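Local coordinates for protein-tyrosine-phosphatase (Shewanella sp., PDB 2Z72) that probably hydrolyses phosphate esters of tyrosine at a two-zinc centre, as a cold-active member of the calcineurin-like phosphoesterase family, at residues Met63-Tyr67 against Leu221-Asn225; Lys71-Leu76 against Glu314-Asn320; Leu126-Tyr130 against Glu186-Trp190. All coordinates share one frame; numbering follows the deposited sequence.

Interaction 1 (Met63-Tyr67 against Leu221-Asn225); sequences MPDTY and LDKAN
Beside the edge strand 66-67 of a six-stranded mixed sheet, Asp65 reaches the first turn of helix 221-231 and meets Leu221 and Asn225. Asp65 OD1 accepts a hydrogen bond from Asn225 ND2 at 2.9 Å, with an N-H...O angle of 157°. The acceptor lies almost in the amide plane. The donor, however, comes to the anti side of OD1 and well out of the carboxylate plane, and the two flat groups are turned 48° apart. Asp65 CG sits between its own backbone N and carbonyl carbon (chi1 60°), which sends the carboxylate across to the helix. Its second oxygen, OD2, accepts a bond from Thr66 OG1 at 2.9 Å. With both oxygens held, the carboxylate is restrained from turning.

Strand 66-67 runs parallel to strand 197-200, and Asp65 and Tyr67 both bond to the backbone of Lys199. The buried amide of Asn225 is fixed to the same neighbour strand and the loop before it: OD1 bonds to Thr196 N, and ND2 also bonds to Ile197 O. Were Asp65 an alanine, Asn225 ND2 would probably lose its bond to this segment and Thr66 OG1 its acceptor. Leu221 passes obliquely by the carboxylate, with CB 3.6 Å from Asp65 OD1, and runs at about a right angle to Thr66, CD2 lying 3.9 Å from Thr66 OG1. Asp222 OD2 lies 4.4 Å from Asp65 OD1, a like-charge approach that may cost some stability. On the far side of Asp65, Tyr67 OH donates to Pro64 O at 2.7 Å, from above the carbonyl plane.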
ATOM      1  N   MET A  63       0.244   2.608  14.134  1.00  9.03           N
ATOM      2  CA  MET A  63      -0.886   1.800  14.600  1.00  9.07           C
ATOM      3  C   MET A  63      -0.448   0.382  14.853  1.00  8.73           C
ATOM      4  O   MET A  63       0.552  -0.099  14.304  1.00  9.36           O
ATOM      5  CB  MET A  63      -1.975   1.843  13.535  1.00  9.04           C
ATOM      6  CG  MET A  63      -2.371   3.256  13.198  1.00 10.78           C
ATOM      7  SD  MET A  63      -2.939   4.307  14.521  1.00 11.33           S
ATOM      8  CE  MET A  63      -4.455   3.560  15.000  1.00 13.53           C
ATOM      9  N   PRO A  64      -1.251  -0.349  15.617  1.00  8.58           N
ATOM     10  CA  PRO A  64      -0.951  -1.774  15.855  1.00  9.14           C
ATOM     11  C   PRO A  64      -0.893  -2.551  14.557  1.00  8.79           C
ATOM     12  O   PRO A  64      -1.417  -2.171  13.532  1.00  9.34           O
ATOM     13  CB  PRO A  64      -2.137  -2.268  16.705  1.00 12.81           C
ATOM     14  CG  PRO A  64      -2.765  -1.054  17.284  1.00 10.66           C
ATOM     15  CD  PRO A  64      -2.447   0.112  16.373  1.00 10.28           C
ATOM     16  N   ASP A  65      -0.227  -3.710  14.671  1.00  8.62           N
ATOM     17  CA  ASP A  65      -0.125  -4.645  13.556  1.00  8.39           C
ATOM     18  C   ASP A  65      -1.031  -5.877  13.730  1.00  8.57           C
ATOM     19  O   ASP A  65      -0.937  -6.755  12.859  1.00  9.36           O
ATOM     20  CB  ASP A  65       1.327  -5.031  13.269  1.00  8.91           C
ATOM     21  CG  ASP A  65       2.038  -5.700  14.419  1.00  8.98           C
ATOM     22  OD1 ASP A  65       3.264  -5.534  14.518  1.00 10.60           O
ATOM     23  OD2 ASP A  65       1.326  -6.396  15.208  1.00 10.00           O
ATOM     24  N   THR A  66      -1.806  -5.959  14.798  1.00  8.41           N
ATOM     25  CA  THR A  66      -2.631  -7.110  15.099  1.00  8.58           C
ATOM     26  C   THR A  66      -3.961  -6.630  15.577  1.00  8.86           C
ATOM     27  O   THR A  66      -3.997  -5.697  16.400  1.00  9.67           O
ATOM     28  CB  THR A  66      -1.928  -7.988  16.163  1.00  9.30           C
ATOM     29  OG1 THR A  66      -0.700  -8.458  15.621  1.00  9.84           O
ATOM     30  CG2 THR A  66      -2.792  -9.139  16.575  1.00 10.54           C
ATOM     31  N   TYR A  67      -5.060  -7.214  15.086  1.00  8.76           N
ATOM     32  CA  TYR A  67      -6.402  -6.777  15.334  1.00  9.90           C
ATOM     33  C   TYR A  67      -7.334  -8.001  15.512  1.00 10.97           C
ATOM     34  O   TYR A  67      -7.187  -9.003  14.782  1.00 12.84           O
ATOM     35  CB  TYR A  67      -7.013  -5.922  14.168  1.00 10.30           C
ATOM     36  CG  TYR A  67      -6.169  -4.690  13.972  1.00 10.26           C
ATOM     37  CD1 TYR A  67      -6.563  -3.502  14.572  1.00 10.00           C
ATOM     38  CD2 TYR A  67      -4.972  -4.690  13.238  1.00  9.89           C
ATOM     39  CE1 TYR A  67      -5.829  -2.358  14.443  1.00  9.87           C
ATOM     40  CE2 TYR A  67      -4.206  -3.562  13.160  1.00  9.76           C
ATOM     41  CZ  TYR A  67      -4.646  -2.377  13.743  1.00  9.70           C
ATOM     42  OH  TYR A  67      -3.910  -1.215  13.684  1.00 10.25           O
ATOM     43  N   LEU A 221       5.915 -10.103  14.397  1.00 10.98           N
ATOM     44  CA  LEU A 221       5.355  -8.962  13.670  1.00  9.84           C
ATOM     45  C   LEU A 221       5.938  -7.655  14.208  1.00  9.63           C
ATOM     46  O   LEU A 221       6.377  -6.798  13.439  1.00  9.89           O
ATOM     47  CB  LEU A 221       3.859  -8.965  13.702  1.00 10.02           C
ATOM     48  CG  LEU A 221       3.133  -9.521  12.451  1.00 12.54           C
ATOM     49  CD1 LEU A 221       3.603 -10.885  12.089  1.00 13.60           C
ATOM     50  CD2 LEU A 221       1.633  -9.397  12.635  1.00 13.20           C
ATOM     51  N   ASP A 222       5.947  -7.460  15.545  1.00 11.66           N
ATOM     52  CA  ASP A 222       6.352  -6.172  16.053  1.00 12.30           C
ATOM     53  C   ASP A 222       7.819  -5.898  15.769  1.00 11.44           C
ATOM     54  O   ASP A 222       8.189  -4.785  15.422  1.00 11.78           O
ATOM     55  CB  ASP A 222       6.064  -6.028  17.544  1.00 16.41           C
ATOM     56  CG  ASP A 222       6.382  -4.635  18.032  1.00 20.90           C
ATOM     57  OD1 ASP A 222       7.318  -4.504  18.777  1.00 27.07           O
ATOM     58  OD2 ASP A 222       5.779  -3.613  17.634  1.00 23.72           O
ATOM     59  N   LYS A 223       8.638  -6.919  15.935  1.00 11.01           N
ATOM     60  CA  LYS A 223      10.069  -6.746  15.722  1.00 11.35           C
ATOM     61  C   LYS A 223      10.341  -6.382  14.262  1.00  9.54           C
ATOM     62  O   LYS A 223      11.119  -5.447  13.962  1.00 10.52           O
ATOM     63  CB  LYS A 223      10.880  -7.964  16.140  0.61 12.73           C
ATOM     64  CG  LYS A 223      12.366  -7.757  15.934  0.61 14.77           C
ATOM     65  CD  LYS A 223      13.166  -8.907  16.535  0.61 16.62           C
ATOM     66  CE  LYS A 223      14.661  -8.684  16.438  0.61 19.60           C
ATOM     67  NZ  LYS A 223      15.543  -9.793  16.813  0.61 31.29           N
ATOM     68  N   ALA A 224       9.707  -7.109  13.347  1.00 10.04           N
ATOM     69  CA  ALA A 224       9.919  -6.828  11.914  1.00  8.96           C
ATOM     70  C   ALA A 224       9.394  -5.471  11.530  1.00  8.19           C
ATOM     71  O   ALA A 224      10.083  -4.700  10.864  1.00  9.23           O
ATOM     72  CB  ALA A 224       9.248  -7.936  11.131  1.00 10.34           C
ATOM     73  N   ASN A 225       8.175  -5.134  11.938  1.00  8.53           N
ATOM     74  CA  ASN A 225       7.580  -3.856  11.551  1.00  8.30           C
ATOM     75  C   ASN A 225       8.409  -2.690  12.083  1.00  8.84           C
ATOM     76  O   ASN A 225       8.552  -1.672  11.387  1.00  8.96           O
ATOM     77  CB  ASN A 225       6.126  -3.754  12.013  1.00  8.32           C
ATOM     78  CG  ASN A 225       5.213  -4.582  11.180  1.00  8.18           C
ATOM     79  OD1 ASN A 225       5.350  -4.649   9.930  1.00  8.47           O
ATOM     80  ND2 ASN A 225       4.252  -5.282  11.770  1.00  9.05           N
TER

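Interaction 2 (Lys71-Leu76 against Glu314-Asn320); sequences KKVVAL and ELLLLEN
Val73 and Leu318 bond to each other twice through their backbones, and so do Ala75 and Leu316. These are the hydrogen-bonded pairs of an antiparallel strand pairing. Leu318 N to Val73 O is 2.8 Å and nearly straight at 175°. Ala75 N to Leu316 O is also 2.8 Å. Past Lys72 and Glu319, a water links the strand ends: it donates to Lys71 O and accepts from Asn320 N. Lys72 and Glu319 lie side by side and point the same way. Lys72 CD touches Glu319 OE1 at 3.6 Å, but NZ and OE1 are 5.2 Å apart, and Lys72 makes a cation-pi contact with Phe104 instead. Val74 CG2, anti to its backbone nitrogen in the conformer given, rests 3.7 Å from Leu315 CD2, on the side of the sheet that Lys72 and Leu317 share. From the other side project Val73, Ala75, Leu316 and Leu318. There Val73 CB meets Leu318 CD1 at 4.0 Å, and Val73, Ala75 and Leu318 all touch Tyr205 of strand 203-206 in the second sheet. This is the beta-sandwich of calcineurin-like phosphoesterases, in which strand 72-76 leads to the zinc ligands Asp78 and His80.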
ATOM      1  N   LYS A  71     -15.244  -6.987  11.821  1.00 12.37           N
ATOM      2  CA  LYS A  71     -16.366  -7.603  11.112  1.00 12.85           C
ATOM      3  C   LYS A  71     -16.164  -7.673   9.607  1.00 13.64           C
ATOM      4  O   LYS A  71     -16.561  -8.658   8.989  1.00 14.55           O
ATOM      5  CB  LYS A  71     -17.689  -6.906  11.462  1.00 16.77           C
ATOM      6  CG  LYS A  71     -18.090  -7.155  12.943  1.00 21.98           C
ATOM      7  CD  LYS A  71     -19.374  -6.508  13.340  1.00 36.88           C
ATOM      8  CE  LYS A  71     -19.721  -6.698  14.840  1.00 44.30           C
ATOM      9  NZ  LYS A  71     -18.558  -6.497  15.767  1.00 67.93           N
ATOM     10  N   LYS A  72     -15.560  -6.623   9.010  1.00 12.26           N
ATOM     11  CA  LYS A  72     -15.487  -6.639   7.522  1.00 12.69           C
ATOM     12  C   LYS A  72     -14.165  -6.052   7.099  1.00 11.37           C
ATOM     13  O   LYS A  72     -13.748  -5.013   7.636  1.00 11.08           O
ATOM     14  CB  LYS A  72     -16.716  -6.058   6.912  1.00 20.65           C
ATOM     15  CG  LYS A  72     -16.919  -4.692   6.760  1.00 24.24           C
ATOM     16  CD  LYS A  72     -18.211  -4.188   6.119  1.00 18.82           C
ATOM     17  CE  LYS A  72     -18.090  -2.672   6.336  1.00 18.36           C
ATOM     18  NZ  LYS A  72     -19.307  -1.983   5.916  1.00 20.61           N
ATOM     19  N   VAL A  73     -13.571  -6.710   6.157  1.00 11.11           N
ATOM     20  CA  VAL A  73     -12.248  -6.309   5.636  1.00  9.81           C
ATOM     21  C   VAL A  73     -12.328  -6.369   4.108  1.00 10.08           C
ATOM     22  O   VAL A  73     -12.906  -7.310   3.557  1.00 11.60           O
ATOM     23  CB  VAL A  73     -11.144  -7.260   6.141  1.00 10.31           C
ATOM     24  CG1 VAL A  73      -9.751  -6.812   5.637  1.00 11.35           C
ATOM     25  CG2 VAL A  73     -11.095  -7.327   7.657  1.00 12.74           C
ATOM     26  N   VAL A  74     -11.700  -5.414   3.444  1.00  9.85           N
ATOM     27  CA  VAL A  74     -11.435  -5.483   2.015  1.00 10.25           C
ATOM     28  C   VAL A  74      -9.942  -5.376   1.791  1.00  9.60           C
ATOM     29  O   VAL A  74      -9.222  -4.615   2.452  1.00 10.35           O
ATOM     30  CB  VAL A  74     -12.268  -4.341   1.398  0.55 11.19           C
ATOM     31  CG1 VAL A  74     -11.788  -2.948   1.812  0.55 12.31           C
ATOM     32  CG2 VAL A  74     -12.211  -4.440  -0.103  0.55 10.47           C
ATOM     33  N   ALA A  75      -9.423  -6.155   0.834  1.00  9.38           N
ATOM     34  CA  ALA A  75      -8.003  -6.149   0.540  1.00  9.33           C
ATOM     35  C   ALA A  75      -7.766  -6.024  -0.953  1.00  9.41           C
ATOM     36  O   ALA A  75      -8.525  -6.571  -1.772  1.00 10.31           O
ATOM     37  CB  ALA A  75      -7.350  -7.425   1.063  1.00 10.08           C
ATOM     38  N   LEU A  76      -6.702  -5.341  -1.290  1.00  9.26           N
ATOM     39  CA  LEU A  76      -6.286  -5.096  -2.672  1.00  8.99           C
ATOM     40  C   LEU A  76      -4.844  -4.655  -2.648  1.00  9.17           C
ATOM     41  O   LEU A  76      -4.269  -4.393  -1.600  1.00  9.47           O
ATOM     42  CB  LEU A  76      -7.196  -4.114  -3.424  1.00  9.94           C
ATOM     43  CG  LEU A  76      -7.139  -2.646  -2.918  1.00 10.42           C
ATOM     44  CD1 LEU A  76      -7.907  -1.754  -3.887  1.00 13.50           C
ATOM     45  CD2 LEU A  76      -7.737  -2.448  -1.543  1.00 13.26           C
ATOM     46  N   GLU A 314      -9.665  -5.945  -9.115  1.00 12.07           N
ATOM     47  CA  GLU A 314     -10.482  -6.670  -8.252  1.00 10.66           C
ATOM     48  C   GLU A 314      -9.999  -6.526  -6.819  1.00 10.30           C
ATOM     49  O   GLU A 314      -8.851  -6.155  -6.525  1.00 10.87           O
ATOM     50  CB  GLU A 314     -10.523  -8.184  -8.610  1.00 11.18           C
ATOM     51  CG  GLU A 314     -10.962  -8.368 -10.068  1.00 12.22           C
ATOM     52  CD  GLU A 314     -11.305  -9.825 -10.393  1.00 13.35           C
ATOM     53  OE1 GLU A 314     -11.811 -10.047 -11.528  1.00 14.80           O
ATOM     54  OE2 GLU A 314     -10.994 -10.729  -9.578  1.00 13.26           O
ATOM     55  N   LEU A 315     -10.911  -6.866  -5.918  1.00 10.96           N
ATOM     56  CA  LEU A 315     -10.599  -6.880  -4.478  1.00 10.79           C
ATOM     57  C   LEU A 315     -11.109  -8.152  -3.865  1.00 11.29           C
ATOM     58  O   LEU A 315     -11.888  -8.930  -4.442  1.00 11.85           O
ATOM     59  CB  LEU A 315     -11.115  -5.607  -3.828  1.00 11.64           C
ATOM     60  CG  LEU A 315     -12.597  -5.245  -3.997  1.00 13.23           C
ATOM     61  CD1 LEU A 315     -13.523  -6.076  -3.124  1.00 15.81           C
ATOM     62  CD2 LEU A 315     -12.769  -3.758  -3.658  1.00 15.04           C
ATOM     63  N   LEU A 316     -10.699  -8.360  -2.612  1.00 11.21           N
ATOM     64  CA  LEU A 316     -11.140  -9.431  -1.755  1.00 11.04           C
ATOM     65  C   LEU A 316     -11.937  -8.839  -0.606  1.00 10.79           C
ATOM     66  O   LEU A 316     -11.480  -7.883   0.028  1.00 10.75           O
ATOM     67  CB  LEU A 316      -9.917 -10.186  -1.207  1.00 11.48           C
ATOM     68  CG  LEU A 316     -10.189 -11.225  -0.119  1.00 11.36           C
ATOM     69  CD1 LEU A 316     -10.984 -12.406  -0.702  1.00 13.14           C
ATOM     70  CD2 LEU A 316      -8.890 -11.696   0.485  1.00 12.76           C
ATOM     71  N   LEU A 317     -13.086  -9.412  -0.341  1.00 11.11           N
ATOM     72  CA  LEU A 317     -13.924  -9.052   0.778  1.00 11.40           C
ATOM     73  C   LEU A 317     -13.963 -10.225   1.741  1.00 11.35           C
ATOM     74  O   LEU A 317     -14.234 -11.349   1.320  1.00 13.27           O
ATOM     75  CB  LEU A 317     -15.310  -8.691   0.316  0.66 12.91           C
ATOM     76  CG  LEU A 317     -16.381  -8.373   1.346  0.66 13.92           C
ATOM     77  CD1 LEU A 317     -16.046  -7.194   2.199  0.66 14.03           C
ATOM     78  CD2 LEU A 317     -17.727  -8.177   0.566  0.66 16.33           C
ATOM     79  N   LEU A 318     -13.699  -9.930   3.014  1.00 11.56           N
ATOM     80  CA  LEU A 318     -13.776 -10.955   4.092  1.00 12.20           C
ATOM     81  C   LEU A 318     -14.813 -10.510   5.073  1.00 12.80           C
ATOM     82  O   LEU A 318     -14.656  -9.495   5.805  1.00 13.21           O
ATOM     83  CB  LEU A 318     -12.415 -11.101   4.796  1.00 12.78           C
ATOM     84  CG  LEU A 318     -11.218 -11.353   3.868  1.00 11.81           C
ATOM     85  CD1 LEU A 318     -10.501 -10.095   3.427  1.00 13.18           C
ATOM     86  CD2 LEU A 318     -10.185 -12.249   4.525  1.00 14.29           C
ATOM     87  N   GLU A 319     -15.940 -11.219   5.147  1.00 15.17           N
ATOM     88  CA  GLU A 319     -17.075 -10.823   5.932  1.00 17.29           C
ATOM     89  C   GLU A 319     -17.970 -12.045   6.157  1.00 18.20           C
ATOM     90  O   GLU A 319     -18.060 -12.846   5.213  1.00 17.72           O
ATOM     91  CB  GLU A 319     -17.876  -9.752   5.164  1.00 18.74           C
ATOM     92  CG  GLU A 319     -18.973  -9.085   5.903  1.00 20.97           C
ATOM     93  CD  GLU A 319     -19.626  -7.907   5.184  1.00 20.11           C
ATOM     94  OE1 GLU A 319     -20.292  -7.127   5.914  1.00 22.86           O
ATOM     95  OE2 GLU A 319     -19.463  -7.816   3.935  1.00 27.54           O
ATOM     96  N   ASN A 320     -18.568 -12.148   7.309  1.00 20.87           N
ATOM     97  CA  ASN A 320     -19.491 -13.251   7.586  1.00 24.97           C
ATOM     98  C   ASN A 320     -18.902 -14.631   7.257  1.00 25.61           C
ATOM     99  O   ASN A 320     -19.620 -15.523   6.813  1.00 30.30           O
ATOM    100  CB  ASN A 320     -20.766 -13.080   6.766  1.00 30.81           C
ATOM    101  CG  ASN A 320     -21.516 -11.791   7.046  1.00 30.77           C
ATOM    102  OD1 ASN A 320     -21.648 -11.454   8.231  1.00 39.06           O
ATOM    103  ND2 ASN A 320     -22.015 -11.086   6.026  1.00 40.43           N
TER
HETATM  104  O   HOH W   1     -18.185 -10.667   9.621  1.00 25.20           O

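Interaction 3 (Leu126-Tyr130 against Glu186-Trp190); sequences LWFMY and EIGQW
Tyr130 turns the edge of its ring to the face of Trp190 in a T-shaped stack. The centroid of the Tyr130 ring is 4.9 Å from that of the five-membered ring of Trp190, with the planes at 61°. Tyr130 CB also lies over the six-membered ring of Trp190, a CH-pi contact. Tyr130 CG stands anti to the backbone N (chi1 -179°), which carries the ring out across the indole. Ile187 is set against the other indole. Its CD1 sits over the six-membered ring of Trp127, 3.6 Å from the centroid and almost on the ring normal. CG2 of the same Ile187 meets Leu126 CD1 at 4.1 Å. Met129 CB reaches the edge of Trp190 in its plane, 4.0 Å from CH2.

The polar link is Tyr130 OH, which donates to Glu186 OE1 at 2.6 Å. The carboxylate is turned steeply from the phenol ring, and OE1 is met on its anti side. Tyr130 OH also bonds to Ser56 N, while Glu186 OE2 forms a salt bridge with Lys60. Each indole N-H is bonded too, Trp127 NE1 to Pro11 O and Trp190 NE1 to Asp133. The axes of the two short segments come no closer than 11.4 Å and run at 56° to each other, with the large side chains filling the gap. Helix 122-138 is the connecting helix of a beta-alpha-beta unit between parallel strands 108-111 and 142-145, and helix 186-192 packs against it.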
ATOM      1  N   LEU A 126      -1.458   8.343  -3.969  1.00  7.67           N
ATOM      2  CA  LEU A 126      -0.983   8.607  -2.620  1.00  7.96           C
ATOM      3  C   LEU A 126      -1.902   9.527  -1.865  1.00  7.55           C
ATOM      4  O   LEU A 126      -2.298   9.259  -0.714  1.00  8.01           O
ATOM      5  CB  LEU A 126       0.450   9.171  -2.698  1.00  7.94           C
ATOM      6  CG  LEU A 126       1.558   8.185  -3.091  1.00  7.80           C
ATOM      7  CD1 LEU A 126       2.816   8.942  -3.430  1.00  8.81           C
ATOM      8  CD2 LEU A 126       1.877   7.189  -1.978  1.00  8.53           C
ATOM      9  N   TRP A 127      -2.273  10.657  -2.480  1.00  7.78           N
ATOM     10  CA  TRP A 127      -3.110  11.613  -1.755  1.00  7.83           C
ATOM     11  C   TRP A 127      -4.518  11.073  -1.549  1.00  8.27           C
ATOM     12  O   TRP A 127      -5.157  11.434  -0.553  1.00  8.78           O
ATOM     13  CB  TRP A 127      -3.108  12.994  -2.433  1.00  8.25           C
ATOM     14  CG  TRP A 127      -1.816  13.711  -2.271  1.00  8.46           C
ATOM     15  CD1 TRP A 127      -0.885  14.017  -3.199  1.00  8.72           C
ATOM     16  CD2 TRP A 127      -1.315  14.211  -1.010  1.00  8.72           C
ATOM     17  NE1 TRP A 127       0.154  14.675  -2.618  1.00  9.08           N
ATOM     18  CE2 TRP A 127      -0.073  14.819  -1.280  1.00  8.52           C
ATOM     19  CE3 TRP A 127      -1.789  14.232   0.317  1.00  9.23           C
ATOM     20  CZ2 TRP A 127       0.693  15.413  -0.289  1.00  9.77           C
ATOM     21  CZ3 TRP A 127      -1.024  14.820   1.297  1.00 10.56           C
ATOM     22  CH2 TRP A 127       0.201  15.406   1.000  1.00 10.62           C
ATOM     23  N   PHE A 128      -5.033  10.282  -2.472  1.00  7.95           N
ATOM     24  CA  PHE A 128      -6.299   9.644  -2.289  1.00  8.50           C
ATOM     25  C   PHE A 128      -6.228   8.711  -1.085  1.00  7.73           C
ATOM     26  O   PHE A 128      -7.142   8.726  -0.245  1.00  8.52           O
ATOM     27  CB  PHE A 128      -6.705   8.875  -3.552  1.00  8.82           C
ATOM     28  CG  PHE A 128      -7.917   7.993  -3.350  1.00  8.97           C
ATOM     29  CD1 PHE A 128      -9.188   8.511  -3.240  1.00 11.17           C
ATOM     30  CD2 PHE A 128      -7.750   6.632  -3.265  1.00 11.54           C
ATOM     31  CE1 PHE A 128     -10.282   7.693  -3.035  1.00 12.38           C
ATOM     32  CE2 PHE A 128      -8.851   5.808  -3.057  1.00 14.04           C
ATOM     33  CZ  PHE A 128     -10.128   6.330  -2.966  1.00 13.81           C
ATOM     34  N   MET A 129      -5.192   7.908  -0.997  1.00  8.12           N
ATOM     35  CA  MET A 129      -5.078   6.952   0.125  1.00  7.82           C
ATOM     36  C   MET A 129      -4.861   7.670   1.442  1.00  7.92           C
ATOM     37  O   MET A 129      -5.340   7.165   2.471  1.00  8.67           O
ATOM     38  CB  MET A 129      -4.002   5.926  -0.175  1.00  8.28           C
ATOM     39  CG  MET A 129      -4.320   4.941  -1.285  1.00  8.73           C
ATOM     40  SD  MET A 129      -5.876   4.061  -1.081  1.00  9.79           S
ATOM     41  CE  MET A 129      -5.532   3.187   0.437  1.00 12.04           C
ATOM     42  N   TYR A 130      -4.169   8.806   1.439  1.00  7.97           N
ATOM     43  CA  TYR A 130      -3.990   9.614   2.646  1.00  7.79           C
ATOM     44  C   TYR A 130      -5.357  10.096   3.133  1.00  7.94           C
ATOM     45  O   TYR A 130      -5.730   9.983   4.295  1.00  8.41           O
ATOM     46  CB  TYR A 130      -3.038  10.714   2.290  1.00  8.21           C
ATOM     47  CG  TYR A 130      -2.644  11.713   3.356  1.00  8.12           C
ATOM     48  CD1 TYR A 130      -3.516  12.716   3.746  1.00  8.97           C
ATOM     49  CD2 TYR A 130      -1.412  11.695   3.968  1.00  8.35           C
ATOM     50  CE1 TYR A 130      -3.188  13.648   4.713  1.00  9.49           C
ATOM     51  CE2 TYR A 130      -1.031  12.634   4.911  1.00  8.88           C
ATOM     52  CZ  TYR A 130      -1.934  13.610   5.266  1.00  9.23           C
ATOM     53  OH  TYR A 130      -1.631  14.602   6.199  1.00  9.96           O
ATOM     54  N   GLU A 186       5.614  15.339   3.863  1.00  8.27           N
ATOM     55  CA  GLU A 186       4.382  14.838   4.441  1.00  8.28           C
ATOM     56  C   GLU A 186       4.138  13.378   4.085  1.00  8.72           C
ATOM     57  O   GLU A 186       3.879  12.530   4.962  1.00  8.47           O
ATOM     58  CB  GLU A 186       3.198  15.688   3.992  1.00  8.77           C
ATOM     59  CG  GLU A 186       1.863  15.324   4.621  1.00  9.25           C
ATOM     60  CD  GLU A 186       1.769  15.601   6.100  1.00 10.17           C
ATOM     61  OE1 GLU A 186       0.866  15.045   6.761  1.00 11.18           O
ATOM     62  OE2 GLU A 186       2.628  16.317   6.645  1.00 10.91           O
ATOM     63  N   ILE A 187       4.196  13.060   2.797  1.00  8.84           N
ATOM     64  CA  ILE A 187       3.975  11.675   2.344  1.00  7.54           C
ATOM     65  C   ILE A 187       5.051  10.765   2.921  1.00  7.53           C
ATOM     66  O   ILE A 187       4.729   9.646   3.346  1.00  7.97           O
ATOM     67  CB  ILE A 187       3.864  11.600   0.826  1.00  7.90           C
ATOM     68  CG1 ILE A 187       2.634  12.321   0.287  1.00  8.62           C
ATOM     69  CG2 ILE A 187       3.909  10.142   0.366  1.00  8.46           C
ATOM     70  CD1 ILE A 187       1.303  11.772   0.730  1.00  9.36           C
ATOM     71  N   GLY A 188       6.290  11.199   2.932  1.00  7.66           N
ATOM     72  CA  GLY A 188       7.339  10.380   3.467  1.00  7.74           C
ATOM     73  C   GLY A 188       7.139  10.113   4.922  1.00  7.85           C
ATOM     74  O   GLY A 188       7.460   8.991   5.394  1.00  8.22           O
ATOM     75  N   GLN A 189       6.695  11.068   5.720  1.00  8.53           N
ATOM     76  CA  GLN A 189       6.437  10.891   7.140  1.00  7.72           C
ATOM     77  C   GLN A 189       5.287   9.903   7.332  1.00  8.34           C
ATOM     78  O   GLN A 189       5.364   8.989   8.190  1.00  9.18           O
ATOM     79  CB  GLN A 189       6.090  12.244   7.760  1.00  9.25           C
ATOM     80  CG  GLN A 189       7.278  13.172   7.824  1.00  9.64           C
ATOM     81  CD  GLN A 189       6.907  14.620   7.978  1.00  9.97           C
ATOM     82  OE1 GLN A 189       5.802  14.998   8.266  1.00 12.94           O
ATOM     83  NE2 GLN A 189       7.923  15.466   7.762  1.00 11.25           N
ATOM     84  N   TRP A 190       4.232  10.062   6.562  1.00  8.09           N
ATOM     85  CA  TRP A 190       3.093   9.156   6.593  1.00  7.34           C
ATOM     86  C   TRP A 190       3.522   7.745   6.278  1.00  7.40           C
ATOM     87  O   TRP A 190       3.212   6.776   7.028  1.00  7.54           O
ATOM     88  CB  TRP A 190       2.078   9.653   5.633  1.00  7.21           C
ATOM     89  CG  TRP A 190       0.833   8.883   5.390  1.00  7.14           C
ATOM     90  CD1 TRP A 190      -0.181   8.533   6.220  1.00  8.27           C
ATOM     91  CD2 TRP A 190       0.425   8.404   4.090  1.00  7.58           C
ATOM     92  NE1 TRP A 190      -1.178   7.857   5.566  1.00  8.10           N
ATOM     93  CE2 TRP A 190      -0.815   7.775   4.258  1.00  7.98           C
ATOM     94  CE3 TRP A 190       1.003   8.443   2.843  1.00  8.95           C
ATOM     95  CZ2 TRP A 190      -1.510   7.184   3.193  1.00  8.93           C
ATOM     96  CZ3 TRP A 190       0.318   7.871   1.782  1.00 10.16           C
ATOM     97  CH2 TRP A 190      -0.912   7.256   1.959  1.00  9.88           C
TER

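Interactions 2 and 3 are buried, while interaction 1 lies at the surface. The chemistry follows the place. Residues 71-76 and 314-320 are joined mainly by backbone bonds within one sheet, with aliphatic side chains above and below. Residues 126-130 and 186-190 meet as two helices through aromatic rings, with one buried phenol-carboxylate bond. Interaction 1 is the smallest and rests chiefly on one carboxylate and one amide. No secondary-structure element is shared. Strands 66-67 and 72-76 follow each other in the chain but belong to different sheets. Interactions 2 and 3 do not touch; their nearest atoms are about 6 Å apart.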